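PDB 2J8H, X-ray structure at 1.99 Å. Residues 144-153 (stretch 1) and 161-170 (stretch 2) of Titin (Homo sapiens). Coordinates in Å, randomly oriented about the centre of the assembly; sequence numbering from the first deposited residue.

Stretch 1 (144-153) LIDNNGHYQV
Stretch 2 161-170: SLVFPNGVER

The two stretches meet as antiparallel strands, 152-153 against a strand that begins earlier in the chain and includes Leu 162 and Val 163. Gln 152 and Val 163 form the hydrogen-bonded pair (CA-CA 5.0 Å): Gln 152 N donates to Val 163 O at 2.9 Å and 174°, and Val 163 N to Gln 152 O at 2.7 Å and 162°. Val 153 and Leu 162 are the adjoining non-hydrogen-bonded pair (CA-CA 4.8 Å), flanked by a CA-H...O contact from Val 153 CA to Ser 161 O (3.5 Å). All four residues are extended, phi -123 to -97°, psi 118 to 146°. Beyond the ladder, Phe 164 to Gly 167 make a type I turn, closed by Gly 167 N to Phe 164 O at 3.0 Å. Asn 148 (chi1 p) braces the opposing loop, its OD1 accepting from His 150 N and Tyr 151 N, both at 2.8 Å.

Asn 166 (m) ties turn to loop: its ND2 donates to Gly 149 O at 2.9 Å. Leu 162 (t, p) shares its sheet face with Val 153 (t); its closest approaches are CD1 to Val 153 CG2 and Tyr 151 CD2, and CD2 to Ile 145 CD1 (m, t), each 3.9 Å. Tyr 151 (m) and Phe 164 (m) pack obliquely, planes at 67°. His 150 (t) presents its ring edge to Glu 169, CE1 to OE1 3.6 Å.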

# COMPACT_ATOMS: atom_id res chain seq x y z
N LEU A 144 6.31 -5.67 -35.68
CA LEU A 144 5.30 -6.44 -34.98
C LEU A 144 5.38 -7.90 -35.38
O LEU A 144 5.49 -8.23 -36.55
CB LEU A 144 3.88 -5.94 -35.26
CG LEU A 144 3.31 -4.87 -34.33
CD1 LEU A 144 1.85 -4.64 -34.73
CD2 LEU A 144 3.44 -5.28 -32.85
N ILE A 145 5.31 -8.78 -34.40
CA ILE A 145 5.28 -10.19 -34.66
C ILE A 145 3.88 -10.67 -34.48
O ILE A 145 3.25 -10.49 -33.43
CB ILE A 145 6.16 -11.01 -33.68
CG1 ILE A 145 7.64 -10.64 -33.85
CG2 ILE A 145 5.90 -12.51 -33.87
CD1 ILE A 145 8.54 -11.22 -32.76
N ASP A 146 3.37 -11.32 -35.49
CA ASP A 146 2.32 -12.26 -35.23
C ASP A 146 2.79 -13.65 -35.69
O ASP A 146 3.93 -13.85 -36.18
CB ASP A 146 1.00 -11.82 -35.89
CG ASP A 146 1.11 -11.62 -37.38
OD1 ASP A 146 2.13 -12.01 -38.00
OD2 ASP A 146 0.16 -11.04 -37.93
N ASN A 147 1.91 -14.61 -35.47
CA ASN A 147 2.05 -15.93 -36.08
C ASN A 147 2.30 -15.83 -37.58
O ASN A 147 1.59 -15.15 -38.28
CB ASN A 147 0.79 -16.73 -35.77
CG ASN A 147 0.55 -16.82 -34.27
OD1 ASN A 147 1.50 -16.95 -33.51
ND2 ASN A 147 -0.72 -16.72 -33.85
N ASN A 148 3.37 -16.49 -38.02
CA ASN A 148 3.67 -16.71 -39.44
C ASN A 148 4.39 -18.05 -39.55
O ASN A 148 4.25 -18.89 -38.66
CB ASN A 148 4.54 -15.56 -39.94
CG ASN A 148 5.72 -15.27 -39.00
OD1 ASN A 148 6.21 -16.15 -38.30
ND2 ASN A 148 6.18 -14.02 -39.01
N GLY A 149 5.18 -18.26 -40.59
CA GLY A 149 5.96 -19.48 -40.72
C GLY A 149 7.16 -19.62 -39.81
O GLY A 149 7.80 -20.66 -39.78
N HIS A 150 7.46 -18.58 -39.05
CA HIS A 150 8.66 -18.52 -38.25
C HIS A 150 8.37 -18.51 -36.76
O HIS A 150 8.95 -19.30 -36.00
CB HIS A 150 9.46 -17.26 -38.64
CG HIS A 150 10.85 -17.23 -38.10
ND1 HIS A 150 11.93 -17.77 -38.77
CD2 HIS A 150 11.35 -16.71 -36.96
CE1 HIS A 150 13.03 -17.57 -38.07
NE2 HIS A 150 12.70 -16.94 -36.95
N TYR A 151 7.48 -17.62 -36.32
CA TYR A 151 7.16 -17.51 -34.91
C TYR A 151 5.82 -18.11 -34.60
O TYR A 151 4.91 -18.08 -35.43
CB TYR A 151 7.10 -16.04 -34.48
CG TYR A 151 8.28 -15.16 -34.76
CD1 TYR A 151 8.26 -14.24 -35.80
CD2 TYR A 151 9.39 -15.18 -33.93
CE1 TYR A 151 9.34 -13.40 -36.04
CE2 TYR A 151 10.46 -14.35 -34.17
CZ TYR A 151 10.42 -13.46 -35.20
OH TYR A 151 11.50 -12.62 -35.38
N GLN A 152 5.67 -18.59 -33.38
CA GLN A 152 4.35 -18.88 -32.85
C GLN A 152 4.16 -18.10 -31.56
O GLN A 152 4.99 -18.19 -30.66
CB GLN A 152 4.15 -20.39 -32.58
CG GLN A 152 2.79 -20.75 -32.00
CD GLN A 152 1.65 -20.49 -32.94
OE1 GLN A 152 1.70 -20.85 -34.12
NE2 GLN A 152 0.58 -19.90 -32.42
N VAL A 153 3.07 -17.34 -31.49
CA VAL A 153 2.70 -16.70 -30.23
C VAL A 153 1.63 -17.50 -29.48
O VAL A 153 0.60 -17.85 -30.04
CB VAL A 153 2.17 -15.28 -30.47
CG1 VAL A 153 1.73 -14.66 -29.16
CG2 VAL A 153 3.25 -14.43 -31.12
N SER A 161 3.84 -16.66 -24.51
CA SER A 161 5.13 -17.15 -24.95
C SER A 161 5.33 -16.84 -26.42
O SER A 161 4.44 -17.05 -27.25
CB SER A 161 5.24 -18.66 -24.78
OG SER A 161 4.99 -18.98 -23.45
N LEU A 162 6.53 -16.38 -26.73
CA LEU A 162 6.95 -16.30 -28.09
C LEU A 162 7.77 -17.54 -28.35
O LEU A 162 8.81 -17.75 -27.71
CB LEU A 162 7.81 -15.05 -28.34
CG LEU A 162 8.33 -14.92 -29.78
CD1 LEU A 162 7.14 -14.80 -30.75
CD2 LEU A 162 9.37 -13.79 -29.92
N VAL A 163 7.29 -18.36 -29.27
CA VAL A 163 7.96 -19.64 -29.54
C VAL A 163 8.62 -19.63 -30.93
O VAL A 163 8.11 -19.05 -31.91
CB VAL A 163 6.99 -20.82 -29.43
CG1 VAL A 163 7.75 -22.15 -29.48
CG2 VAL A 163 6.14 -20.72 -28.14
N PHE A 164 9.75 -20.32 -31.01
CA PHE A 164 10.49 -20.53 -32.26
C PHE A 164 10.34 -22.01 -32.61
O PHE A 164 11.26 -22.77 -32.39
CB PHE A 164 11.96 -20.15 -32.04
CG PHE A 164 12.15 -18.68 -31.73
CD1 PHE A 164 11.97 -18.18 -30.44
CD2 PHE A 164 12.47 -17.78 -32.73
CE1 PHE A 164 12.11 -16.83 -30.17
CE2 PHE A 164 12.63 -16.43 -32.45
CZ PHE A 164 12.44 -15.96 -31.17
N PRO A 165 9.17 -22.43 -33.14
CA PRO A 165 8.87 -23.85 -33.28
C PRO A 165 9.78 -24.63 -34.23
O PRO A 165 9.86 -25.86 -34.15
CB PRO A 165 7.43 -23.86 -33.78
CG PRO A 165 7.24 -22.56 -34.42
CD PRO A 165 8.05 -21.60 -33.62
N ASN A 166 10.44 -23.92 -35.15
CA ASN A 166 11.28 -24.55 -36.13
C ASN A 166 12.70 -24.75 -35.59
O ASN A 166 13.54 -25.32 -36.27
CB ASN A 166 11.37 -23.70 -37.40
CG ASN A 166 10.01 -23.29 -37.94
OD1 ASN A 166 9.04 -24.06 -37.92
ND2 ASN A 166 9.95 -22.07 -38.49
N GLY A 167 12.96 -24.27 -34.37
CA GLY A 167 14.31 -24.22 -33.85
C GLY A 167 14.94 -22.88 -34.14
O GLY A 167 14.86 -22.37 -35.26
N VAL A 168 15.61 -22.30 -33.15
CA VAL A 168 16.21 -20.98 -33.34
C VAL A 168 17.35 -21.01 -34.31
O VAL A 168 18.10 -21.98 -34.38
CB VAL A 168 16.75 -20.34 -32.04
CG1 VAL A 168 15.61 -19.94 -31.16
CG2 VAL A 168 17.70 -21.27 -31.34
N GLU A 169 17.44 -19.93 -35.07
CA GLU A 169 18.50 -19.68 -36.00
C GLU A 169 19.33 -18.54 -35.43
O GLU A 169 18.88 -17.81 -34.54
CB GLU A 169 17.89 -19.29 -37.33
CG GLU A 169 17.10 -20.43 -37.97
CD GLU A 169 16.09 -19.97 -39.03
OE1 GLU A 169 16.13 -18.79 -39.44
OE2 GLU A 169 15.24 -20.81 -39.44
N ARG A 170 20.54 -18.36 -35.94
CA ARG A 170 21.41 -17.31 -35.45
C ARG A 170 20.76 -15.94 -35.60
O ARG A 170 20.96 -15.04 -34.77
CB ARG A 170 22.72 -17.32 -36.21
CG ARG A 170 23.57 -18.50 -35.88
CD ARG A 170 24.83 -18.44 -36.70
NE ARG A 170 25.50 -19.73 -36.69
CZ ARG A 170 26.19 -20.24 -37.71
NH1 ARG A 170 26.34 -19.58 -38.86
NH2 ARG A 170 26.75 -21.43 -37.57